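Side-chain contacts in N-acetylgalactosaminyltransferase 7 (Homo sapiens, PDB 6IWR), which belongs to a glycosyltransferase family, joining a manganese-containing GT-A domain to a ricin-type beta-trefoil lectin domain: residues M300-V305 and A326-L331; G294-S299 and I359-W364; G219-R224 and G353-E358. One frame throughout, in Å; residues are numbered along the deposited sequence.

Contact 1 (M300-V305 and A326-L331); sequences MLWKRV and AMAGGL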
# COMPACT_ATOMS: atom_id res chain seq x y z
N MET A 300 -6.23 21.91 -1.29
CA MET A 300 -4.91 22.45 -1.59
C MET A 300 -3.89 21.36 -1.90
O MET A 300 -2.70 21.52 -1.62
CB MET A 300 -4.40 23.36 -0.47
CG MET A 300 -3.30 24.28 -0.97
SD MET A 300 -2.59 25.44 0.21
CE MET A 300 -3.44 26.95 -0.17
N LEU A 301 -4.34 20.25 -2.47
CA LEU A 301 -3.43 19.27 -3.03
C LEU A 301 -3.02 19.70 -4.44
O LEU A 301 -3.86 20.12 -5.25
CB LEU A 301 -4.07 17.89 -3.07
CG LEU A 301 -4.45 17.38 -1.68
CD1 LEU A 301 -4.97 15.97 -1.82
CD2 LEU A 301 -3.26 17.49 -0.70
N TRP A 302 -1.73 19.60 -4.71
CA TRP A 302 -1.18 19.92 -6.01
C TRP A 302 -1.83 19.09 -7.11
O TRP A 302 -2.02 17.88 -6.96
CB TRP A 302 0.33 19.65 -5.96
CG TRP A 302 0.96 19.59 -7.27
CD1 TRP A 302 1.33 18.47 -7.96
CD2 TRP A 302 1.31 20.71 -8.09
NE1 TRP A 302 1.89 18.82 -9.16
CE2 TRP A 302 1.89 20.19 -9.26
CE3 TRP A 302 1.20 22.09 -7.95
CZ2 TRP A 302 2.35 21.01 -10.28
CZ3 TRP A 302 1.66 22.90 -8.97
CH2 TRP A 302 2.23 22.35 -10.12
N LYS A 303 -2.16 19.74 -8.23
CA LYS A 303 -2.81 19.11 -9.38
C LYS A 303 -2.28 19.75 -10.66
O LYS A 303 -1.80 20.89 -10.66
CB LYS A 303 -4.35 19.28 -9.34
CG LYS A 303 -5.09 18.66 -8.17
CD LYS A 303 -5.17 17.14 -8.24
CE LYS A 303 -5.89 16.57 -7.01
NZ LYS A 303 -5.81 15.07 -6.93
N ARG A 304 -2.37 19.02 -11.77
CA ARG A 304 -1.92 19.55 -13.06
C ARG A 304 -3.06 19.50 -14.07
O ARG A 304 -3.81 18.52 -14.14
CB ARG A 304 -0.69 18.80 -13.58
CG ARG A 304 0.54 18.97 -12.70
CD ARG A 304 1.67 17.99 -13.09
NE ARG A 304 2.42 18.44 -14.27
CZ ARG A 304 2.38 17.85 -15.47
NH1 ARG A 304 1.62 16.77 -15.66
NH2 ARG A 304 3.10 18.34 -16.48
N VAL A 305 -3.20 20.56 -14.86
CA VAL A 305 -4.27 20.57 -15.86
C VAL A 305 -3.67 20.96 -17.20
O VAL A 305 -2.65 21.66 -17.26
CB VAL A 305 -5.41 21.52 -15.46
CG1 VAL A 305 -5.97 21.16 -14.08
CG2 VAL A 305 -4.95 22.97 -15.55
N ALA A 326 0.32 28.16 -10.50
CA ALA A 326 1.17 27.71 -9.41
C ALA A 326 2.33 26.89 -9.96
O ALA A 326 2.33 26.47 -11.12
CB ALA A 326 0.36 26.88 -8.40
N MET A 327 3.32 26.63 -9.10
CA MET A 327 4.46 25.78 -9.41
C MET A 327 4.44 24.55 -8.50
O MET A 327 3.86 24.57 -7.41
CB MET A 327 5.78 26.56 -9.22
CG MET A 327 5.89 27.07 -7.79
SD MET A 327 7.55 27.48 -7.21
CE MET A 327 7.73 29.08 -7.96
N ALA A 328 5.09 23.47 -8.94
CA ALA A 328 5.20 22.30 -8.07
C ALA A 328 5.96 22.66 -6.80
O ALA A 328 5.57 22.24 -5.70
CB ALA A 328 5.88 21.14 -8.79
N GLY A 329 7.03 23.45 -6.92
CA GLY A 329 7.68 24.02 -5.75
C GLY A 329 9.18 23.82 -5.61
O GLY A 329 9.88 24.69 -5.08
N GLY A 330 9.69 22.68 -6.05
CA GLY A 330 11.10 22.38 -5.85
C GLY A 330 12.05 23.17 -6.74
O GLY A 330 13.11 23.60 -6.28
N LEU A 331 11.68 23.35 -8.01
CA LEU A 331 12.55 23.89 -9.04
C LEU A 331 11.93 25.17 -9.58
O LEU A 331 10.82 25.14 -10.13
CB LEU A 331 12.77 22.89 -10.20
CG LEU A 331 12.95 21.39 -9.92
CD1 LEU A 331 13.26 20.59 -11.22
CD2 LEU A 331 13.97 21.08 -8.83

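Contact 2 (G294-S299 and I359-W364); sequences GAWDWS and ISYKIW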
# COMPACT_ATOMS: atom_id res chain seq x y z
N GLY A 294 0.12 24.39 -13.53
CA GLY A 294 -0.03 23.95 -12.15
C GLY A 294 -1.31 24.48 -11.53
O GLY A 294 -1.72 25.63 -11.77
N ALA A 295 -1.93 23.65 -10.69
CA ALA A 295 -3.24 23.92 -10.14
C ALA A 295 -3.34 23.24 -8.78
O ALA A 295 -2.33 22.81 -8.21
CB ALA A 295 -4.33 23.46 -11.12
N TRP A 296 -4.56 23.14 -8.26
CA TRP A 296 -4.82 22.57 -6.95
C TRP A 296 -6.31 22.28 -6.86
O TRP A 296 -7.10 22.86 -7.60
CB TRP A 296 -4.39 23.53 -5.84
CG TRP A 296 -5.10 24.83 -5.96
CD1 TRP A 296 -6.32 25.15 -5.45
CD2 TRP A 296 -4.65 25.99 -6.68
NE1 TRP A 296 -6.66 26.44 -5.79
CE2 TRP A 296 -5.65 26.98 -6.54
CE3 TRP A 296 -3.49 26.30 -7.41
CZ2 TRP A 296 -5.55 28.25 -7.12
CZ3 TRP A 296 -3.38 27.55 -7.98
CH2 TRP A 296 -4.40 28.52 -7.83
N ASP A 297 -6.68 21.37 -5.97
CA ASP A 297 -8.06 21.19 -5.56
C ASP A 297 -8.28 22.00 -4.28
O ASP A 297 -7.35 22.62 -3.76
CB ASP A 297 -8.41 19.69 -5.42
CG ASP A 297 -7.76 19.03 -4.20
OD1 ASP A 297 -7.36 19.73 -3.25
OD2 ASP A 297 -7.65 17.77 -4.18
N TRP A 298 -9.49 21.98 -3.73
CA TRP A 298 -9.82 22.89 -2.64
C TRP A 298 -9.42 22.37 -1.26
O TRP A 298 -9.66 23.05 -0.25
CB TRP A 298 -11.30 23.24 -2.73
CG TRP A 298 -11.50 23.82 -4.07
CD1 TRP A 298 -12.05 23.22 -5.17
CD2 TRP A 298 -11.01 25.09 -4.51
NE1 TRP A 298 -11.99 24.07 -6.26
CE2 TRP A 298 -11.35 25.22 -5.88
CE3 TRP A 298 -10.33 26.14 -3.88
CZ2 TRP A 298 -11.04 26.34 -6.61
CZ3 TRP A 298 -10.03 27.27 -4.61
CH2 TRP A 298 -10.37 27.36 -5.97
N SER A 299 -8.79 21.20 -1.19
CA SER A 299 -7.99 20.81 -0.03
C SER A 299 -6.55 21.28 -0.16
O SER A 299 -5.76 21.09 0.77
CB SER A 299 -8.03 19.30 0.16
OG SER A 299 -8.11 18.65 -1.09
N ILE A 359 4.13 31.23 -2.46
CA ILE A 359 4.94 32.05 -3.35
C ILE A 359 4.21 32.29 -4.66
O ILE A 359 4.29 33.39 -5.23
CB ILE A 359 6.32 31.40 -3.56
CG1 ILE A 359 7.29 32.37 -4.24
CG2 ILE A 359 6.21 30.15 -4.40
CD1 ILE A 359 7.69 33.52 -3.40
N SER A 360 3.46 31.29 -5.16
CA SER A 360 2.65 31.50 -6.37
C SER A 360 1.61 32.60 -6.18
O SER A 360 1.53 33.53 -6.99
CB SER A 360 1.94 30.20 -6.77
OG SER A 360 2.86 29.17 -7.02
N TYR A 361 0.78 32.51 -5.14
CA TYR A 361 -0.22 33.55 -4.92
C TYR A 361 0.46 34.91 -4.73
O TYR A 361 0.09 35.89 -5.39
CB TYR A 361 -1.13 33.20 -3.74
CG TYR A 361 -1.75 31.81 -3.83
CD1 TYR A 361 -2.25 31.33 -5.03
CD2 TYR A 361 -1.80 30.98 -2.72
CE1 TYR A 361 -2.80 30.07 -5.11
CE2 TYR A 361 -2.35 29.72 -2.78
CZ TYR A 361 -2.85 29.26 -3.98
OH TYR A 361 -3.38 27.99 -4.05
N LYS A 362 1.49 34.99 -3.87
CA LYS A 362 2.23 36.25 -3.72
C LYS A 362 2.62 36.84 -5.08
O LYS A 362 2.38 38.02 -5.36
CB LYS A 362 3.49 36.09 -2.86
CG LYS A 362 3.22 36.01 -1.38
CD LYS A 362 4.36 36.55 -0.54
CE LYS A 362 5.39 35.48 -0.24
NZ LYS A 362 5.79 35.52 1.18
N ILE A 363 3.28 36.03 -5.93
CA ILE A 363 3.78 36.57 -7.18
C ILE A 363 2.63 37.12 -8.01
O ILE A 363 2.69 38.24 -8.54
CB ILE A 363 4.57 35.51 -7.96
CG1 ILE A 363 5.88 35.21 -7.26
CG2 ILE A 363 4.79 35.98 -9.37
CD1 ILE A 363 6.63 34.06 -7.89
N TRP A 364 1.57 36.33 -8.15
CA TRP A 364 0.50 36.69 -9.07
C TRP A 364 -0.29 37.87 -8.53
O TRP A 364 -0.51 38.86 -9.24
CB TRP A 364 -0.40 35.49 -9.30
CG TRP A 364 0.02 34.58 -10.40
CD1 TRP A 364 0.25 33.24 -10.31
CD2 TRP A 364 0.19 34.93 -11.78
NE1 TRP A 364 0.56 32.73 -11.54
CE2 TRP A 364 0.53 33.74 -12.46
CE3 TRP A 364 0.06 36.12 -12.50
CZ2 TRP A 364 0.80 33.71 -13.84
CZ3 TRP A 364 0.31 36.10 -13.86
CH2 TRP A 364 0.67 34.90 -14.52

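Contact 3 (G219-R224 and G353-E358); sequences GLIQAR and GGENFE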
# COMPACT_ATOMS: atom_id res chain seq x y z
N GLY A 219 14.27 22.06 8.08
CA GLY A 219 13.24 21.64 7.16
C GLY A 219 13.40 22.30 5.79
O GLY A 219 14.15 23.25 5.59
N LEU A 220 12.64 21.76 4.84
CA LEU A 220 12.85 22.08 3.43
C LEU A 220 12.57 23.55 3.12
O LEU A 220 13.34 24.20 2.41
CB LEU A 220 11.96 21.19 2.59
CG LEU A 220 12.16 21.44 1.11
CD1 LEU A 220 13.53 20.91 0.69
CD2 LEU A 220 11.05 20.77 0.35
N ILE A 221 11.46 24.08 3.61
CA ILE A 221 11.06 25.44 3.29
C ILE A 221 12.06 26.44 3.86
O ILE A 221 12.55 27.34 3.17
CB ILE A 221 9.65 25.73 3.81
CG1 ILE A 221 8.66 24.72 3.23
CG2 ILE A 221 9.25 27.16 3.51
CD1 ILE A 221 7.33 24.79 3.87
N GLN A 222 12.32 26.36 5.16
CA GLN A 222 13.23 27.33 5.74
C GLN A 222 14.66 27.13 5.24
O GLN A 222 15.45 28.08 5.24
CB GLN A 222 13.14 27.28 7.26
CG GLN A 222 11.76 27.70 7.81
CD GLN A 222 11.02 28.80 6.99
OE1 GLN A 222 11.57 29.86 6.65
NE2 GLN A 222 9.75 28.53 6.69
N ALA A 223 15.01 25.92 4.81
CA ALA A 223 16.33 25.72 4.22
C ALA A 223 16.48 26.50 2.92
O ALA A 223 17.55 27.06 2.64
CB ALA A 223 16.60 24.23 3.99
N ARG A 224 15.42 26.54 2.10
CA ARG A 224 15.47 27.34 0.88
C ARG A 224 15.64 28.81 1.21
O ARG A 224 16.33 29.54 0.48
CB ARG A 224 14.21 27.11 0.04
CG ARG A 224 14.13 25.76 -0.68
CD ARG A 224 13.08 25.82 -1.78
NE ARG A 224 12.67 24.50 -2.20
CZ ARG A 224 11.48 23.97 -1.94
NH1 ARG A 224 10.58 24.68 -1.28
NH2 ARG A 224 11.19 22.73 -2.34
N GLY A 353 4.94 21.74 3.41
CA GLY A 353 3.77 22.59 3.43
C GLY A 353 3.54 23.17 2.08
O GLY A 353 4.31 22.92 1.19
N GLY A 354 2.47 23.92 1.93
CA GLY A 354 2.26 24.60 0.67
C GLY A 354 3.00 25.91 0.54
O GLY A 354 2.39 26.92 0.36
N GLU A 355 4.32 25.86 0.61
CA GLU A 355 5.15 26.99 0.25
C GLU A 355 5.00 27.28 -1.22
O GLU A 355 5.09 28.40 -1.64
CB GLU A 355 6.63 26.77 0.56
CG GLU A 355 6.97 25.39 1.05
CD GLU A 355 7.15 24.41 -0.06
OE1 GLU A 355 7.86 24.71 -1.02
OE2 GLU A 355 6.58 23.32 0.04
N ASN A 356 4.85 26.24 -2.01
CA ASN A 356 4.78 26.39 -3.44
C ASN A 356 3.58 27.23 -3.82
O ASN A 356 3.65 28.05 -4.71
CB ASN A 356 4.71 25.02 -4.12
CG ASN A 356 3.52 24.21 -3.69
OD1 ASN A 356 3.33 23.95 -2.53
ND2 ASN A 356 2.72 23.79 -4.63
N PHE A 357 2.48 26.99 -3.15
CA PHE A 357 1.28 27.78 -3.31
C PHE A 357 1.41 29.21 -2.81
O PHE A 357 0.96 30.12 -3.46
CB PHE A 357 0.12 27.06 -2.65
CG PHE A 357 -0.19 25.74 -3.27
CD1 PHE A 357 -0.40 25.64 -4.62
CD2 PHE A 357 -0.28 24.61 -2.50
CE1 PHE A 357 -0.68 24.43 -5.19
CE2 PHE A 357 -0.56 23.40 -3.07
CZ PHE A 357 -0.76 23.30 -4.41
N GLU A 358 2.05 29.39 -1.67
CA GLU A 358 2.20 30.69 -1.06
C GLU A 358 3.01 31.68 -1.90
O GLU A 358 2.60 32.81 -2.06
CB GLU A 358 2.87 30.52 0.29
CG GLU A 358 2.69 31.70 1.22
CD GLU A 358 3.96 32.46 1.48
OE1 GLU A 358 5.04 31.92 1.26
OE2 GLU A 358 3.88 33.61 1.90

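Contact 1 (M300-V305 and A326-L331)
With its CG anti to the backbone N (chi1 165°) and its ring nearly perpendicular to the CA-CB-CG plane (chi2 -101°), Trp302 swings its indole off strand 302-306 to the main chain of 326-328, with one face against Ala328. The six-membered ring does most of the touching. Ala328 CA stands over it in a CH-pi contact, 3.7 Å from the centroid of the Trp302 six-membered ring and only 13° off the ring normal. The methyl group of Ala328 follows at the same side, its CB 3.8 Å from Trp302 CZ2. At the far end of the indole the approach changes from face to edge: the carbonyl carbon of Ala326 lies near the ring plane, and Ala326 CB is 4.2 Å from Trp302 CZ3. Between these two alanines Met327 offers mainly its backbone, since its CB points away from the indole; its carbonyl oxygen reaches the ring obliquely and is bonded by Asn356 ND2. Asn356 also touches the Trp302 side chain, so one residue of helix 355-365 meets both partners. Ser324 OG is hydrogen-bonded to Ala326 O at the start of 326-331, while the hairpin formed with strand 292-296 carries Trp302. The grip of the two segments on each other is thus apolar and CH-pi in kind. A broad aromatic surface meets two small methyls and a bare stretch of main chain, so the fit depends on shape and dispersion, with the polar Met327 carbonyl satisfied from a third element, the helix.

Contact 2 (G294-S299 and I359-W364)
Trp296 and Tyr361 meet as a T-shaped pair, the edge of the tyrosine ring directed at the face of the indole. The centroids of the Tyr361 ring and the Trp296 six-membered ring lie 5.2 Å apart, with the planes at 86°. Tyr361 CE1 touches the outer end of the indole, 3.5 Å from Trp296 CH2, while the phenol oxygen sits above the middle of the bicycle, with Tyr361 OH 3.5 Å from Trp296 CD2. Trp296 CG lies between its own backbone N and carbonyl carbon (chi1 58°), which raises the indole from the strand end to receive the tyrosine arriving from the opposite direction. In the next shell, Trp298 CZ3 borders the indole in its plane, and Trp413 meets the rings of both Trp298 and Tyr361. Beyond Trp296 the chain bends in an Asx turn: Asp297 OD1 accepts from Ser299 N at 2.9 Å and from Ser299 OG, both on one face of the carboxylate, and also from Leu301 N. Phe450 and Met454 of helix 450-457 pack on Trp296, and Val408 and Trp412 of helix 400-412 on Tyr361; the pair therefore joins strand 292-296 to helix 355-365 amid two further helices.

Contact 3 (G219-R224 and G353-E358)
Arg224 NH1 donates to Glu355 OE1 at 2.7 Å in a buried salt bridge that ties helix 219-230 to the first turn of helix 355-365. The oxygen lies near the guanidinium edge, but the arginine nitrogen stands well above the carboxylate plane, 49° out of it, so the two flat groups meet through one N-H and not as a coplanar two-bond fork. Arg224 is extended from CG to NE and crosses Glu355 at about a right angle; Glu355 bends at chi2 (83°), which brings OE1 round to Arg224 NH1. Leu220 CG, one turn earlier in the arginine's helix, covers a guanidinium face 3.8 Å above its plane. Tyr345 touches both charged side chains from a loop. One turn before Arg224, Ile221 packs beside the aliphatic part of Glu355, although the modelled carbons are too close for details to be trusted, and Ile221 CD1 is 3.9 Å from Gly353 N. Gly354, at the centre of an inverse gamma turn, occupies the N-cap position, and Glu358 N bonds back to Gly354 O. The run Gly353-Gly354-Glu355-Asn356 is the GGEN signature of the Gal/GalNAc-T motif in this glycosyltransferase family, placed here at a helix start.

Overall arrangement
Helix 355-365 ties the three sites together: its first turn takes part in contact 3, its later part in contact 2, and Asn356, in the 353-358 segment, reaches contact 1, while Gly330 CA lies 3.5 Å from Arg224 NH2, joining contacts 1 and 3 directly. Contacts 1 and 2 are the closest neighbours, their centres 8 Å apart, because strands 292-296 and 302-306 form one hairpin; Lys303 O and Ala295 N lie 2.8 Å apart across it. Contact 3 is about 12 Å from contact 1 and 13 Å from contact 2, centre to centre. It is also nearer the bound manganese, about 7 Å from the Arg224 side chain against about 10 Å from that of Ala328.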